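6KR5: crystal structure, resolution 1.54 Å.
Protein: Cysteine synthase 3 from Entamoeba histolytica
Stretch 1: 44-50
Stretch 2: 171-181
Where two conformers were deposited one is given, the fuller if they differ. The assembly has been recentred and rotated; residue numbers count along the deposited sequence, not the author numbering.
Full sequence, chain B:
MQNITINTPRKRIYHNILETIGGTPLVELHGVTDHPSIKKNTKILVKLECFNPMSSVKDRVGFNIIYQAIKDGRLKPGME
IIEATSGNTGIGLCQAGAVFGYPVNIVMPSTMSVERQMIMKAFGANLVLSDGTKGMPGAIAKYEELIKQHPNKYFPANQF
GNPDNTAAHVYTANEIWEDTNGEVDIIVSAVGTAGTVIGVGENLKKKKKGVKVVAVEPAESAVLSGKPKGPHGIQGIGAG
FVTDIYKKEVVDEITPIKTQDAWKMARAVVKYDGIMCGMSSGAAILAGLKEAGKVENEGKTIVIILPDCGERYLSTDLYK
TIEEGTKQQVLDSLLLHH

Stretch 1 (44-50) ILVKLEC
Stretch 2 171-181: YTANEIWEDTN

The contact centres on a buried salt bridge: Lys47 NZ donates a hydrogen bond to Glu175 OE1 at 2.8 Å. The lysine reaches it through an extended chain, chi1 to chi3 all t (-173°, 160°, -179°), and a final chi4 of 67° (p); Glu175 answers with chi1 m and chi2 t. A second carboxylate is engaged through water 1, which accepts from Lys47 NZ at 2.8 Å and donates to Asp179 OD2 at 2.7 Å, whereas Lys47 NZ and Asp179 OD2 lie 4.5 Å apart, beyond a salt bridge.

The backbones themselves stay apart. Strand 44-48 (phi/psi near -105/125) and helix 171-179 (near -63/-44) run at 141° between N-to-C directions, axes 11.0 Å apart at closest approach. CA atoms of Lys47 and Ile176 are 8.2 Å apart, those of Leu45 and Thr180 9.5 Å. Strand alternation points Leu45 and Lys47 toward the helix, while Ile44, Val46 and Leu48 make no contact with it.

Lysine's aliphatic portion also packs: Lys47 CD lies 3.7 Å from Ile176 CG1, and Lys47 CE 3.8 Å from Thr172 CG2. Farther along, Leu45 CD1 (chi1 m, chi2 t) meets Thr180 CG2 at 4.1 Å. Thr180, chi1 p, suits this place because its methyl packs while OG1 donates to Ile176 O at 2.8 Å. The stretches bury 236 Å² together.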

# COMPACT_ATOMS: atom_id res chain seq x y z
N ILE B 44 7.10 -1.33 -22.13
CA ILE B 44 7.17 -2.26 -21.00
C ILE B 44 6.35 -1.66 -19.87
O ILE B 44 6.71 -0.61 -19.32
CB ILE B 44 8.61 -2.53 -20.56
CG1 ILE B 44 9.43 -3.07 -21.74
CG2 ILE B 44 8.62 -3.56 -19.44
CD1 ILE B 44 10.22 -2.03 -22.49
N LEU B 45 5.24 -2.32 -19.54
CA LEU B 45 4.27 -1.80 -18.58
C LEU B 45 4.20 -2.72 -17.38
O LEU B 45 4.23 -3.95 -17.54
CB LEU B 45 2.88 -1.69 -19.22
CG LEU B 45 2.82 -1.01 -20.58
CD1 LEU B 45 1.38 -1.08 -21.10
CD2 LEU B 45 3.33 0.42 -20.48
N VAL B 46 4.07 -2.14 -16.19
CA VAL B 46 3.99 -2.92 -14.96
C VAL B 46 2.61 -2.73 -14.33
O VAL B 46 2.12 -1.60 -14.21
CB VAL B 46 5.11 -2.54 -13.96
CG1 VAL B 46 6.44 -3.08 -14.46
CG2 VAL B 46 5.19 -1.03 -13.72
N LYS B 47 2.00 -3.84 -13.93
CA LYS B 47 0.69 -3.82 -13.28
C LYS B 47 0.91 -3.94 -11.78
O LYS B 47 1.46 -4.94 -11.31
CB LYS B 47 -0.20 -4.95 -13.79
CG LYS B 47 -1.62 -4.84 -13.25
CD LYS B 47 -2.62 -5.61 -14.07
CE LYS B 47 -4.03 -5.44 -13.50
NZ LYS B 47 -4.61 -4.06 -13.60
N LEU B 48 0.49 -2.91 -11.03
CA LEU B 48 0.91 -2.75 -9.64
C LEU B 48 -0.15 -3.33 -8.70
O LEU B 48 -1.05 -2.62 -8.24
CB LEU B 48 1.18 -1.28 -9.35
CG LEU B 48 2.15 -0.69 -10.36
CD1 LEU B 48 2.41 0.76 -9.99
CD2 LEU B 48 3.44 -1.45 -10.34
N GLU B 49 -0.00 -4.62 -8.38
CA GLU B 49 -0.94 -5.25 -7.47
C GLU B 49 -0.75 -4.77 -6.04
O GLU B 49 -1.58 -5.08 -5.17
CB GLU B 49 -0.83 -6.77 -7.59
CG GLU B 49 -1.29 -7.25 -8.97
CD GLU B 49 -2.77 -6.96 -9.19
OE1 GLU B 49 -3.57 -7.42 -8.34
OE2 GLU B 49 -3.14 -6.29 -10.19
N CYS B 50 0.29 -3.99 -5.78
CA CYS B 50 0.42 -3.34 -4.49
C CYS B 50 -0.69 -2.33 -4.23
O CYS B 50 -0.88 -1.91 -3.08
CB CYS B 50 1.77 -2.64 -4.43
SG CYS B 50 2.08 -1.84 -2.87
N TYR B 171 -10.80 -10.52 -13.76
CA TYR B 171 -10.71 -9.08 -13.59
C TYR B 171 -9.32 -8.57 -13.95
O TYR B 171 -9.19 -7.59 -14.69
CB TYR B 171 -11.07 -8.72 -12.14
CG TYR B 171 -12.53 -8.91 -11.80
CD1 TYR B 171 -13.01 -10.13 -11.34
CD2 TYR B 171 -13.42 -7.85 -11.93
CE1 TYR B 171 -14.35 -10.30 -11.03
CE2 TYR B 171 -14.76 -8.00 -11.61
CZ TYR B 171 -15.22 -9.23 -11.16
OH TYR B 171 -16.55 -9.37 -10.85
N THR B 172 -8.27 -9.23 -13.45
CA THR B 172 -6.91 -8.81 -13.79
C THR B 172 -6.73 -8.73 -15.30
O THR B 172 -6.24 -7.72 -15.83
CB THR B 172 -5.90 -9.79 -13.18
OG1 THR B 172 -6.28 -10.12 -11.84
CG2 THR B 172 -4.48 -9.19 -13.18
N ALA B 173 -7.15 -9.78 -16.00
CA ALA B 173 -7.01 -9.82 -17.46
C ALA B 173 -7.84 -8.73 -18.12
O ALA B 173 -7.36 -8.06 -19.04
CB ALA B 173 -7.42 -11.19 -17.99
N ASN B 174 -9.09 -8.55 -17.68
CA ASN B 174 -9.93 -7.52 -18.29
C ASN B 174 -9.32 -6.14 -18.11
O ASN B 174 -9.36 -5.31 -19.02
CB ASN B 174 -11.34 -7.54 -17.71
CG ASN B 174 -12.25 -6.54 -18.41
OD1 ASN B 174 -12.42 -6.61 -19.62
ND2 ASN B 174 -12.80 -5.59 -17.65
N GLU B 175 -8.76 -5.88 -16.92
CA GLU B 175 -8.09 -4.61 -16.69
C GLU B 175 -6.94 -4.41 -17.67
O GLU B 175 -6.76 -3.31 -18.21
CB GLU B 175 -7.58 -4.54 -15.25
CG GLU B 175 -8.70 -4.49 -14.23
CD GLU B 175 -8.25 -4.89 -12.84
OE1 GLU B 175 -7.08 -4.63 -12.50
OE2 GLU B 175 -9.08 -5.43 -12.08
N ILE B 176 -6.13 -5.45 -17.90
CA ILE B 176 -5.04 -5.33 -18.88
C ILE B 176 -5.61 -5.10 -20.27
O ILE B 176 -5.11 -4.26 -21.04
CB ILE B 176 -4.14 -6.57 -18.84
CG1 ILE B 176 -3.42 -6.65 -17.49
CG2 ILE B 176 -3.14 -6.53 -20.00
CD1 ILE B 176 -2.86 -8.02 -17.20
N TRP B 177 -6.66 -5.85 -20.63
CA TRP B 177 -7.26 -5.70 -21.94
C TRP B 177 -7.76 -4.28 -22.16
O TRP B 177 -7.47 -3.65 -23.18
CB TRP B 177 -8.40 -6.70 -22.11
CG TRP B 177 -8.95 -6.69 -23.50
CD1 TRP B 177 -10.16 -6.22 -23.90
CD2 TRP B 177 -8.28 -7.15 -24.68
NE1 TRP B 177 -10.30 -6.37 -25.27
CE2 TRP B 177 -9.15 -6.94 -25.76
CE3 TRP B 177 -7.03 -7.73 -24.92
CZ2 TRP B 177 -8.82 -7.29 -27.07
CZ3 TRP B 177 -6.69 -8.07 -26.22
CH2 TRP B 177 -7.58 -7.85 -27.28
N GLU B 178 -8.51 -3.75 -21.19
CA GLU B 178 -9.07 -2.41 -21.33
C GLU B 178 -7.99 -1.34 -21.28
O GLU B 178 -7.98 -0.41 -22.10
CB GLU B 178 -10.12 -2.17 -20.24
CG GLU B 178 -11.41 -2.96 -20.39
CD GLU B 178 -12.29 -2.44 -21.51
OE1 GLU B 178 -12.28 -1.22 -21.76
OE2 GLU B 178 -13.02 -3.25 -22.12
N ASP B 179 -7.07 -1.43 -20.31
CA ASP B 179 -6.07 -0.38 -20.16
C ASP B 179 -5.16 -0.28 -21.38
O ASP B 179 -4.75 0.83 -21.76
CB ASP B 179 -5.25 -0.61 -18.88
CG ASP B 179 -6.04 -0.36 -17.61
OD1 ASP B 179 -7.16 0.19 -17.69
OD2 ASP B 179 -5.54 -0.71 -16.53
N THR B 180 -4.83 -1.41 -22.01
CA THR B 180 -3.97 -1.38 -23.20
C THR B 180 -4.76 -1.26 -24.49
O THR B 180 -4.15 -1.29 -25.56
CB THR B 180 -3.06 -2.62 -23.29
OG1 THR B 180 -3.84 -3.80 -23.52
CG2 THR B 180 -2.20 -2.78 -22.03
N ASN B 181 -6.08 -1.10 -24.42
CA ASN B 181 -6.92 -1.02 -25.65
C ASN B 181 -6.63 -2.22 -26.55
O ASN B 181 -6.55 -2.04 -27.76
CB ASN B 181 -6.78 0.31 -26.40
CG ASN B 181 -6.91 1.49 -25.48
OD1 ASN B 181 -6.07 2.37 -25.48
ND2 ASN B 181 -7.99 1.54 -24.73
O HOH W 1 -4.24 -3.05 -16.21